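Local coordinates for transcriptional repressor PadR (Bacillus cereus, PDB 6JYI), which probably binds DNA and regulates transcription as a two-chain PadR-family factor, through a winged helix-turn-helix domain joined to a helical dimerisation region, at residues 11-16 and 48-53; 19-24 and 72-77; 25-30 and 44-49; 100-105 and 119-124. One frame throughout, in Å; residues are numbered along the deposited sequence.

Contact 1: residues 11-16 and 48-53; sequences DVVLGL and PTLRQL
The three-helix core of a winged helix-turn-helix domain is closed here, where helix 8-19 packs on helix 46-55, the helix whose position in this fold is that of the DNA-recognition helix. The two short segments cross at -73°, their axes 10.4 Å apart, and meet chiefly through methyl groups. Val13 is the central side chain. Its CG1, anti to the backbone N (chi1 172°), reaches between two leucines: the Leu50 side chain crosses that of Val13 at about a right angle, Leu50 CD2 3.7 Å from Val13 CG1; that of Leu53 crosses obliquely, its CD1 3.8 Å from the same CG1. The other branch, Val13 CG2, passes Thr49 CG2 at 4.1 Å, the two side chains sliding by in opposite directions. One turn further along helix 46-55, Leu53 CD2 touches Leu14 CD1 at 4.2 Å. Thr49 can offer its methyl because its hydroxyl is bonded to Met45 O. Ile59 of strand 59-64 extends the apolar cluster over Leu14, Leu50 and Leu53. A beta-branched valine suits the crossing point, being short and broad, while the longer leucines reach it with their CD methyls. With no hydrogen bond across it, the contact depends on shape and the burial of hydrocarbon.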
# COMPACT_ATOMS: atom_id res chain seq x y z
N ASP A 11 4.33 5.20 -15.54
CA ASP A 11 5.79 4.94 -15.35
C ASP A 11 6.12 3.55 -14.92
O ASP A 11 7.23 3.08 -15.20
CB ASP A 11 6.38 5.94 -14.39
CG ASP A 11 6.05 7.30 -14.80
OD1 ASP A 11 6.45 7.65 -15.92
OD2 ASP A 11 5.36 8.03 -14.06
N VAL A 12 5.17 2.85 -14.30
CA VAL A 12 5.36 1.43 -14.05
C VAL A 12 5.54 0.71 -15.39
O VAL A 12 6.49 -0.08 -15.56
CB VAL A 12 4.17 0.76 -13.29
CG1 VAL A 12 4.42 -0.71 -13.19
CG2 VAL A 12 3.93 1.38 -11.88
N VAL A 13 4.65 1.00 -16.34
CA VAL A 13 4.70 0.39 -17.66
C VAL A 13 5.93 0.83 -18.42
O VAL A 13 6.65 0.00 -18.96
CB VAL A 13 3.41 0.69 -18.47
CG1 VAL A 13 3.55 0.20 -19.91
CG2 VAL A 13 2.20 0.03 -17.75
N LEU A 14 6.21 2.13 -18.45
CA LEU A 14 7.41 2.63 -19.17
C LEU A 14 8.66 2.06 -18.60
O LEU A 14 9.58 1.62 -19.35
CB LEU A 14 7.47 4.16 -19.17
CG LEU A 14 6.33 4.81 -19.97
CD1 LEU A 14 6.24 6.35 -19.71
CD2 LEU A 14 6.53 4.56 -21.46
N GLY A 15 8.75 2.04 -17.27
CA GLY A 15 9.92 1.41 -16.68
C GLY A 15 10.13 -0.03 -17.04
O GLY A 15 11.27 -0.47 -17.28
N LEU A 16 9.07 -0.80 -17.08
CA LEU A 16 9.18 -2.20 -17.47
C LEU A 16 9.75 -2.34 -18.88
O LEU A 16 10.68 -3.12 -19.13
CB LEU A 16 7.81 -2.86 -17.38
CG LEU A 16 7.36 -3.28 -15.98
CD1 LEU A 16 5.91 -3.88 -16.07
CD2 LEU A 16 8.34 -4.30 -15.37
N PRO A 48 -5.64 -0.29 -20.96
CA PRO A 48 -5.94 1.14 -21.14
C PRO A 48 -4.71 2.02 -21.10
O PRO A 48 -4.58 2.94 -21.90
CB PRO A 48 -6.87 1.45 -19.95
CG PRO A 48 -7.65 0.13 -19.79
CD PRO A 48 -6.61 -0.94 -20.05
N THR A 49 -3.78 1.73 -20.18
CA THR A 49 -2.54 2.50 -20.08
C THR A 49 -1.65 2.27 -21.30
O THR A 49 -1.08 3.22 -21.83
CB THR A 49 -1.78 2.18 -18.78
OG1 THR A 49 -2.60 2.48 -17.67
CG2 THR A 49 -0.47 3.02 -18.64
N LEU A 50 -1.53 1.02 -21.75
CA LEU A 50 -0.77 0.71 -22.94
C LEU A 50 -1.34 1.47 -24.16
O LEU A 50 -0.60 2.12 -24.90
CB LEU A 50 -0.77 -0.80 -23.20
CG LEU A 50 0.08 -1.63 -22.24
CD1 LEU A 50 -0.28 -3.12 -22.30
CD2 LEU A 50 1.55 -1.39 -22.54
N ARG A 51 -2.66 1.48 -24.30
CA ARG A 51 -3.31 2.10 -25.46
C ARG A 51 -3.07 3.62 -25.43
O ARG A 51 -2.83 4.24 -26.46
CB ARG A 51 -4.81 1.78 -25.48
CG ARG A 51 -5.66 2.61 -26.47
CD ARG A 51 -5.08 2.76 -27.92
NE ARG A 51 -4.59 1.52 -28.53
CZ ARG A 51 -5.37 0.49 -28.91
NH1 ARG A 51 -6.69 0.52 -28.71
NH2 ARG A 51 -4.82 -0.59 -29.48
N GLN A 52 -3.11 4.21 -24.24
CA GLN A 52 -2.90 5.65 -24.11
C GLN A 52 -1.45 6.03 -24.44
O GLN A 52 -1.18 7.03 -25.15
CB GLN A 52 -3.26 6.11 -22.70
CG GLN A 52 -3.14 7.66 -22.51
CD GLN A 52 -3.96 8.44 -23.51
OE1 GLN A 52 -5.07 8.03 -23.88
NE2 GLN A 52 -3.43 9.58 -23.98
N LEU A 53 -0.53 5.22 -23.94
CA LEU A 53 0.89 5.46 -24.18
C LEU A 53 1.16 5.31 -25.69
O LEU A 53 1.94 6.07 -26.26
CB LEU A 53 1.75 4.51 -23.34
CG LEU A 53 1.75 4.79 -21.84
CD1 LEU A 53 2.40 3.63 -21.12
CD2 LEU A 53 2.48 6.15 -21.50

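Contact 2: residues 19-24 and 72-77; sequences QKELSG and KKMYFI
Two backbone hydrogen bonds join residues 19-24 to strand 72-77 through a single antiparallel bridge, in the place where winged helix domains have their short first strand. Leu22 and Tyr75 form the hydrogen-bonded pair. Tyr75 N gives the straighter bond, 2.9 Å to Leu22 O at 173°, with the donor above the carbonyl plane; Leu22 N returns a bent one of 3.2 Å to Tyr75 O, within that carbonyl's plane. Beside the bridge, Glu21 lies over Phe76: its CB sits 3.5 Å above the ring centre as a CH-pi contact, and the bend at chi2 brings the carboxylate to within 15° of parallel with the ring. Selenomethionine Met74 curls back at chi3, so that its CE comes tightly against Glu21 O at 3.0 Å. Tyr75 instead offers its edge, CE2 lying 3.6 Å from Gly24 N, which is in the ring plane; its ring also packs on Leu17, Ile27 and Leu50 of the helical core. Further out, Ser23 is the N-cap of helix 24-35, its OG receiving Asp26 N. A water links helix and strand, accepting from Gly24 N at 2.9 Å and donating to Lys73 O at 2.8 Å.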
# COMPACT_ATOMS: atom_id res chain seq x y z
N GLN A 19 13.96 -2.02 -20.22
CA GLN A 19 14.95 -3.08 -20.56
C GLN A 19 14.73 -3.73 -21.91
O GLN A 19 15.67 -3.86 -22.72
CB GLN A 19 14.94 -4.19 -19.53
CG GLN A 19 15.94 -5.26 -19.88
CD GLN A 19 16.38 -6.05 -18.68
OE1 GLN A 19 16.98 -5.51 -17.74
NE2 GLN A 19 16.09 -7.36 -18.70
N LYS A 20 13.52 -4.22 -22.14
CA LYS A 20 13.20 -4.72 -23.48
C LYS A 20 11.73 -4.77 -23.74
O LYS A 20 10.91 -4.64 -22.82
CB LYS A 20 13.85 -6.09 -23.75
CG LYS A 20 13.07 -7.27 -23.19
CD LYS A 20 13.92 -8.53 -23.17
CE LYS A 20 13.39 -9.52 -22.12
NZ LYS A 20 13.53 -8.95 -20.74
N GLU A 21 11.42 -4.92 -25.02
CA GLU A 21 10.08 -5.07 -25.47
C GLU A 21 9.44 -6.23 -24.73
O GLU A 21 10.09 -7.23 -24.42
CB GLU A 21 10.02 -5.24 -27.00
CG GLU A 21 10.66 -6.53 -27.64
CD GLU A 21 12.16 -6.39 -27.95
OE1 GLU A 21 12.82 -5.46 -27.42
OE2 GLU A 21 12.69 -7.27 -28.69
N LEU A 22 8.16 -6.07 -24.43
CA LEU A 22 7.37 -7.09 -23.76
C LEU A 22 6.01 -7.18 -24.42
O LEU A 22 5.50 -6.19 -24.89
CB LEU A 22 7.20 -6.69 -22.30
CG LEU A 22 8.47 -6.71 -21.43
CD1 LEU A 22 8.14 -6.04 -20.07
CD2 LEU A 22 8.92 -8.13 -21.24
N SER A 23 5.46 -8.40 -24.49
CA SER A 23 4.08 -8.58 -24.87
C SER A 23 3.16 -8.10 -23.75
O SER A 23 3.58 -7.95 -22.58
CB SER A 23 3.80 -10.07 -25.12
OG SER A 23 3.99 -10.81 -23.91
N GLY A 24 1.88 -7.90 -24.08
CA GLY A 24 0.85 -7.66 -23.07
C GLY A 24 0.80 -8.75 -22.02
O GLY A 24 0.67 -8.48 -20.82
N LYS A 72 5.14 -12.47 -32.83
CA LYS A 72 4.72 -12.09 -31.50
C LYS A 72 4.51 -10.58 -31.53
O LYS A 72 5.39 -9.86 -32.05
CB LYS A 72 5.83 -12.50 -30.54
CG LYS A 72 5.55 -12.42 -29.04
CD LYS A 72 6.68 -13.16 -28.31
CE LYS A 72 6.91 -12.66 -26.87
NZ LYS A 72 8.08 -13.38 -26.24
N LYS A 73 3.38 -10.09 -31.04
CA LYS A 73 3.21 -8.63 -30.95
C LYS A 73 3.78 -8.18 -29.63
O LYS A 73 3.49 -8.76 -28.57
CB LYS A 73 1.75 -8.19 -31.12
CG LYS A 73 1.13 -8.54 -32.49
CD LYS A 73 -0.16 -7.73 -32.74
CE LYS A 73 -0.96 -8.24 -33.95
NZ LYS A 73 -1.72 -9.52 -33.72
N MSE A 74 4.66 -7.17 -29.67
CA MSE A 74 5.24 -6.68 -28.45
C MSE A 74 5.26 -5.17 -28.47
O MSE A 74 5.20 -4.53 -29.54
CB MSE A 74 6.66 -7.26 -28.27
CG MSE A 74 6.66 -8.83 -28.05
SE MSE A 74 8.48 -9.50 -27.89
CE MSE A 74 8.81 -9.33 -26.05
N TYR A 75 5.32 -4.61 -27.27
CA TYR A 75 5.40 -3.18 -27.07
C TYR A 75 6.82 -2.77 -26.89
O TYR A 75 7.55 -3.37 -26.10
CB TYR A 75 4.62 -2.75 -25.82
CG TYR A 75 3.15 -3.07 -25.92
CD1 TYR A 75 2.25 -2.18 -26.49
CD2 TYR A 75 2.67 -4.29 -25.46
CE1 TYR A 75 0.90 -2.51 -26.60
CE2 TYR A 75 1.32 -4.63 -25.56
CZ TYR A 75 0.45 -3.75 -26.14
OH TYR A 75 -0.90 -4.11 -26.22
N PHE A 76 7.18 -1.69 -27.56
CA PHE A 76 8.50 -1.14 -27.51
C PHE A 76 8.38 0.32 -27.02
O PHE A 76 7.57 1.09 -27.55
CB PHE A 76 9.09 -1.08 -28.93
CG PHE A 76 9.48 -2.42 -29.52
CD1 PHE A 76 8.52 -3.33 -29.96
CD2 PHE A 76 10.84 -2.75 -29.71
CE1 PHE A 76 8.90 -4.55 -30.54
CE2 PHE A 76 11.21 -3.97 -30.29
CZ PHE A 76 10.26 -4.86 -30.71
N ILE A 77 9.22 0.72 -26.09
CA ILE A 77 9.30 2.12 -25.69
C ILE A 77 10.00 2.98 -26.75
O ILE A 77 10.94 2.51 -27.42
CB ILE A 77 10.00 2.24 -24.31
CG1 ILE A 77 9.67 3.59 -23.63
CG2 ILE A 77 11.50 1.94 -24.43
CD1 ILE A 77 10.16 3.71 -22.20
O HOH W 1 1.35 -8.00 -26.90

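Contact 3: residues 25-30 and 44-49; sequences YDIKIV and GMIYPT
Lys28 lies on the second helix of the three-helix winged helix core, the first of the helix-turn-helix, and its side chain runs across the start of the next, helix 46-55. Its CB points toward that helix, with CG anti to the carbonyl carbon (chi1 -79°). CG settles 3.7 Å from Ile46 CD1, the two side chains crossing obliquely. The next step is extended, and CD arrives 3.6 Å from Tyr47 CE2, oblique to the ring, the two side chains crossing at about a right angle. A turn at chi3 (64°) changes the chain's course at CE, and the last step to NZ is extended. A long methylene chain suits this partly exposed place: it offers apolar carbons to Ile46 and Tyr47 while ending in a charge that belongs near solvent. Deeper in, Ile27 CG2 meets Ile46 CG2 at 3.8 Å, the branched side chains sliding past each other on the buried side of the helix pair. Phe31, one turn beyond Ile27, also packs on Ile46. At the N-terminal end of helix 46-55, Met45 O accepts two hydrogen bonds, from Thr49 N at 2.9 Å and from Thr49 OG1 at 2.8 Å, the latter from above the carbonyl plane.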
# COMPACT_ATOMS: atom_id res chain seq x y z
N TYR A 25 0.90 -9.99 -22.47
CA TYR A 25 0.86 -11.15 -21.57
C TYR A 25 1.93 -10.98 -20.47
O TYR A 25 1.65 -11.07 -19.27
CB TYR A 25 1.15 -12.40 -22.37
CG TYR A 25 1.17 -13.70 -21.60
CD1 TYR A 25 0.03 -14.18 -20.99
CD2 TYR A 25 2.32 -14.47 -21.54
CE1 TYR A 25 0.03 -15.39 -20.31
CE2 TYR A 25 2.34 -15.68 -20.87
CZ TYR A 25 1.20 -16.14 -20.26
OH TYR A 25 1.19 -17.34 -19.59
N ASP A 26 3.14 -10.71 -20.93
CA ASP A 26 4.27 -10.59 -20.03
C ASP A 26 4.18 -9.38 -19.07
O ASP A 26 4.52 -9.51 -17.89
CB ASP A 26 5.58 -10.61 -20.81
CG ASP A 26 6.09 -12.05 -21.11
OD1 ASP A 26 5.51 -13.06 -20.64
OD2 ASP A 26 7.10 -12.18 -21.77
N ILE A 27 3.70 -8.24 -19.56
CA ILE A 27 3.49 -7.11 -18.71
C ILE A 27 2.52 -7.47 -17.58
O ILE A 27 2.80 -7.17 -16.40
CB ILE A 27 2.95 -5.91 -19.51
CG1 ILE A 27 4.06 -5.43 -20.45
CG2 ILE A 27 2.51 -4.82 -18.55
CD1 ILE A 27 3.58 -4.39 -21.46
N LYS A 28 1.40 -8.11 -17.92
CA LYS A 28 0.46 -8.54 -16.91
C LYS A 28 1.09 -9.50 -15.86
O LYS A 28 0.83 -9.38 -14.66
CB LYS A 28 -0.78 -9.18 -17.54
CG LYS A 28 -1.77 -8.10 -18.07
CD LYS A 28 -2.95 -8.65 -18.86
CE LYS A 28 -3.85 -9.48 -18.04
NZ LYS A 28 -5.04 -9.91 -18.81
N ILE A 29 1.88 -10.45 -16.31
CA ILE A 29 2.42 -11.42 -15.36
C ILE A 29 3.41 -10.71 -14.44
O ILE A 29 3.37 -10.93 -13.24
CB ILE A 29 3.04 -12.65 -16.03
CG1 ILE A 29 2.06 -13.27 -17.04
CG2 ILE A 29 3.41 -13.71 -14.97
CD1 ILE A 29 1.04 -14.27 -16.47
N VAL A 30 4.27 -9.84 -14.97
CA VAL A 30 5.22 -9.11 -14.09
C VAL A 30 4.46 -8.29 -13.06
O VAL A 30 4.83 -8.24 -11.89
CB VAL A 30 6.21 -8.16 -14.81
CG1 VAL A 30 7.31 -7.74 -13.77
CG2 VAL A 30 6.89 -8.87 -15.91
N GLY A 44 -6.03 -3.73 -13.58
CA GLY A 44 -7.10 -3.66 -14.59
C GLY A 44 -6.88 -2.55 -15.60
O GLY A 44 -7.45 -2.56 -16.69
N MSE A 45 -6.04 -1.58 -15.23
CA MSE A 45 -5.71 -0.48 -16.12
C MSE A 45 -4.50 -0.71 -17.06
O MSE A 45 -4.16 0.18 -17.81
CB MSE A 45 -5.51 0.80 -15.29
CG MSE A 45 -6.87 1.36 -14.78
SE MSE A 45 -8.18 1.71 -16.26
CE MSE A 45 -7.09 3.13 -17.04
N ILE A 46 -3.91 -1.91 -17.07
CA ILE A 46 -2.74 -2.19 -17.94
C ILE A 46 -3.01 -1.94 -19.42
O ILE A 46 -2.30 -1.19 -20.06
CB ILE A 46 -2.17 -3.63 -17.71
CG1 ILE A 46 -1.52 -3.70 -16.34
CG2 ILE A 46 -1.15 -4.02 -18.77
CD1 ILE A 46 -1.05 -5.10 -15.96
N TYR A 47 -4.03 -2.56 -19.99
CA TYR A 47 -4.30 -2.32 -21.42
C TYR A 47 -4.72 -0.88 -21.75
O TYR A 47 -4.18 -0.29 -22.69
CB TYR A 47 -5.27 -3.36 -22.01
CG TYR A 47 -4.57 -4.66 -22.29
CD1 TYR A 47 -3.54 -4.74 -23.24
CD2 TYR A 47 -4.89 -5.82 -21.59
CE1 TYR A 47 -2.87 -5.92 -23.49
CE2 TYR A 47 -4.22 -7.01 -21.83
CZ TYR A 47 -3.19 -7.05 -22.78
OH TYR A 47 -2.51 -8.22 -23.02
N PRO A 48 -5.64 -0.29 -20.96
CA PRO A 48 -5.94 1.14 -21.14
C PRO A 48 -4.71 2.02 -21.10
O PRO A 48 -4.58 2.94 -21.90
CB PRO A 48 -6.87 1.45 -19.95
CG PRO A 48 -7.65 0.13 -19.79
CD PRO A 48 -6.61 -0.94 -20.05
N THR A 49 -3.78 1.73 -20.18
CA THR A 49 -2.54 2.50 -20.08
C THR A 49 -1.65 2.27 -21.30
O THR A 49 -1.08 3.22 -21.83
CB THR A 49 -1.78 2.18 -18.78
OG1 THR A 49 -2.60 2.48 -17.67
CG2 THR A 49 -0.47 3.02 -18.64

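Contact 4: residues 100-105 and 119-124; sequences SDFLMR and KWIKDE
Near-antiparallel helices 101-107 and 114-142 pack here in the C-terminal helical region beside the second subunit, the short segments 154° apart in direction and 11.0 Å between axes. Two pairs of flat groups carry the contact, turned in contrasting ways. Phe102 and Glu124 come tip to tip and stack, ring and carboxylate planes only 4° apart. Both side chains leave with CG anti to the backbone N; in Glu124 this sets CG 3.7 Å above the centre of the Phe102 ring, a CH-pi contact over the face, and the bend at chi2 lays the carboxylate parallel to the ring. A glutamate fits: its methylenes meet the ring while OE2 pairs with Lys128. Phe102 CZ touches Ile121 CG1 at 4.1 Å, and Leu168 of helix 148-175 packs on Phe102, Ile121 and Glu124.

Arg105 and Trp120 instead stand almost perpendicular, guanidinium to indole 87°. Arg105 CG lies over one indole face, offset toward its rim, with CB 3.7 Å from Trp120 CZ3, while Arg105 NH1 approaches Trp120 CZ2 obliquely, at 3.6 Å. That NH1 also donates to Thr91 O of the second subunit, so the arginine ties the helix pair to the dimer interface. Asp101 fixes its rotation by a side-on, two-nitrogen grip: Arg105 NE meets Asp101 OD1 at 3.0 Å, and Arg105 NH2 reaches the syn lone pair of Asp101 OD2, also at 3.0 Å.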
# COMPACT_ATOMS: atom_id res chain seq x y z
N SER A 100 -5.24 -1.23 3.99
CA SER A 100 -5.34 -2.54 4.60
C SER A 100 -6.69 -2.69 5.29
O SER A 100 -6.87 -2.21 6.42
CB SER A 100 -4.22 -2.74 5.62
OG SER A 100 -4.34 -4.00 6.25
N ASP A 101 -7.61 -3.37 4.62
CA ASP A 101 -8.91 -3.76 5.16
C ASP A 101 -8.72 -4.57 6.46
O ASP A 101 -9.44 -4.36 7.43
CB ASP A 101 -9.64 -4.59 4.10
CG ASP A 101 -11.08 -4.86 4.44
OD1 ASP A 101 -11.69 -4.19 5.28
OD2 ASP A 101 -11.62 -5.79 3.82
N PHE A 102 -7.74 -5.48 6.46
CA PHE A 102 -7.42 -6.26 7.65
C PHE A 102 -7.08 -5.40 8.90
O PHE A 102 -7.59 -5.67 9.98
CB PHE A 102 -6.26 -7.21 7.39
CG PHE A 102 -5.73 -7.85 8.64
CD1 PHE A 102 -6.42 -8.89 9.26
CD2 PHE A 102 -4.52 -7.42 9.21
CE1 PHE A 102 -5.92 -9.48 10.41
CE2 PHE A 102 -4.03 -8.01 10.36
CZ PHE A 102 -4.73 -9.03 10.97
N LEU A 103 -6.21 -4.40 8.77
CA LEU A 103 -5.90 -3.56 9.92
C LEU A 103 -7.12 -2.75 10.39
O LEU A 103 -7.23 -2.48 11.59
CB LEU A 103 -4.69 -2.68 9.68
CG LEU A 103 -3.36 -3.45 9.53
CD1 LEU A 103 -2.20 -2.52 9.14
CD2 LEU A 103 -3.05 -4.21 10.81
N MSE A 104 -8.02 -2.38 9.47
CA MSE A 104 -9.24 -1.66 9.86
C MSE A 104 -10.21 -2.60 10.59
O MSE A 104 -10.87 -2.19 11.54
CB MSE A 104 -9.90 -1.07 8.62
CG MSE A 104 -11.07 -0.17 8.90
SE MSE A 104 -10.54 1.48 9.84
CE MSE A 104 -9.50 2.30 8.45
N ARG A 105 -10.24 -3.87 10.18
CA ARG A 105 -11.06 -4.88 10.89
C ARG A 105 -10.55 -5.03 12.32
O ARG A 105 -11.35 -5.08 13.26
CB ARG A 105 -11.03 -6.24 10.22
CG ARG A 105 -11.49 -6.29 8.76
CD ARG A 105 -12.94 -5.88 8.52
NE ARG A 105 -13.22 -5.97 7.08
CZ ARG A 105 -13.98 -6.87 6.46
NH1 ARG A 105 -14.64 -7.82 7.13
NH2 ARG A 105 -14.09 -6.81 5.14
N LYS A 119 -9.60 -16.03 13.36
CA LYS A 119 -9.64 -16.51 11.96
C LYS A 119 -8.99 -15.53 11.02
O LYS A 119 -8.19 -15.90 10.15
CB LYS A 119 -11.08 -16.76 11.48
CG LYS A 119 -11.22 -17.25 10.01
CD LYS A 119 -10.45 -18.55 9.78
CE LYS A 119 -10.95 -19.39 8.58
NZ LYS A 119 -10.13 -19.12 7.33
N TRP A 120 -9.39 -14.27 11.15
CA TRP A 120 -8.81 -13.22 10.32
C TRP A 120 -7.31 -13.13 10.47
O TRP A 120 -6.58 -12.99 9.47
CB TRP A 120 -9.46 -11.88 10.66
CG TRP A 120 -10.82 -11.71 10.08
CD1 TRP A 120 -11.34 -12.37 9.00
CD2 TRP A 120 -11.81 -10.78 10.50
NE1 TRP A 120 -12.59 -11.89 8.73
CE2 TRP A 120 -12.91 -10.92 9.63
CE3 TRP A 120 -11.87 -9.82 11.51
CZ2 TRP A 120 -14.08 -10.15 9.76
CZ3 TRP A 120 -13.02 -9.07 11.64
CH2 TRP A 120 -14.11 -9.24 10.76
N ILE A 121 -6.82 -13.22 11.71
CA ILE A 121 -5.38 -13.19 11.95
C ILE A 121 -4.69 -14.38 11.28
O ILE A 121 -3.66 -14.22 10.62
CB ILE A 121 -5.01 -13.11 13.46
CG1 ILE A 121 -5.33 -11.70 14.00
CG2 ILE A 121 -3.52 -13.41 13.69
CD1 ILE A 121 -5.29 -11.62 15.51
N LYS A 122 -5.28 -15.56 11.40
CA LYS A 122 -4.68 -16.76 10.85
C LYS A 122 -4.64 -16.69 9.33
O LYS A 122 -3.61 -17.02 8.71
CB LYS A 122 -5.39 -18.04 11.36
N ASP A 123 -5.73 -16.22 8.72
CA ASP A 123 -5.75 -15.97 7.27
C ASP A 123 -4.66 -15.01 6.80
O ASP A 123 -4.04 -15.20 5.74
CB ASP A 123 -7.10 -15.37 6.84
CG ASP A 123 -8.22 -16.33 7.01
OD1 ASP A 123 -7.95 -17.54 7.04
OD2 ASP A 123 -9.38 -15.87 7.15
N GLU A 124 -4.45 -13.95 7.58
CA GLU A 124 -3.45 -12.92 7.27
C GLU A 124 -2.01 -13.45 7.38
O GLU A 124 -1.16 -13.16 6.52
CB GLU A 124 -3.64 -11.74 8.21
CG GLU A 124 -2.87 -10.51 7.80
CD GLU A 124 -3.37 -9.95 6.49
OE1 GLU A 124 -4.43 -10.43 5.99
OE2 GLU A 124 -2.71 -9.03 5.99

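Contacts 1, 2 and 3 together make up one winged helix-turn-helix unit, their centres 8 to 11 Å apart. Contacts 1 and 3 share Pro48 and Thr49 and seat the same helix, 46-55, against its two predecessors; Leu50 CD2 meets Ile27 CD1 at 3.8 Å between them. Contact 2 adds the wing strand, with Leu50 CD1 3.9 Å from Tyr75 CE2, and Gly24 CA 3.4 Å from Tyr47 OH. Contact 4 stands apart, its centre about 28 Å from that of contact 3 and about 38 Å from that of contact 2. Contacts 1 and 4 both touch the second subunit, consistent with a DNA-binding domain and a dimerisation region that each border the partner chain.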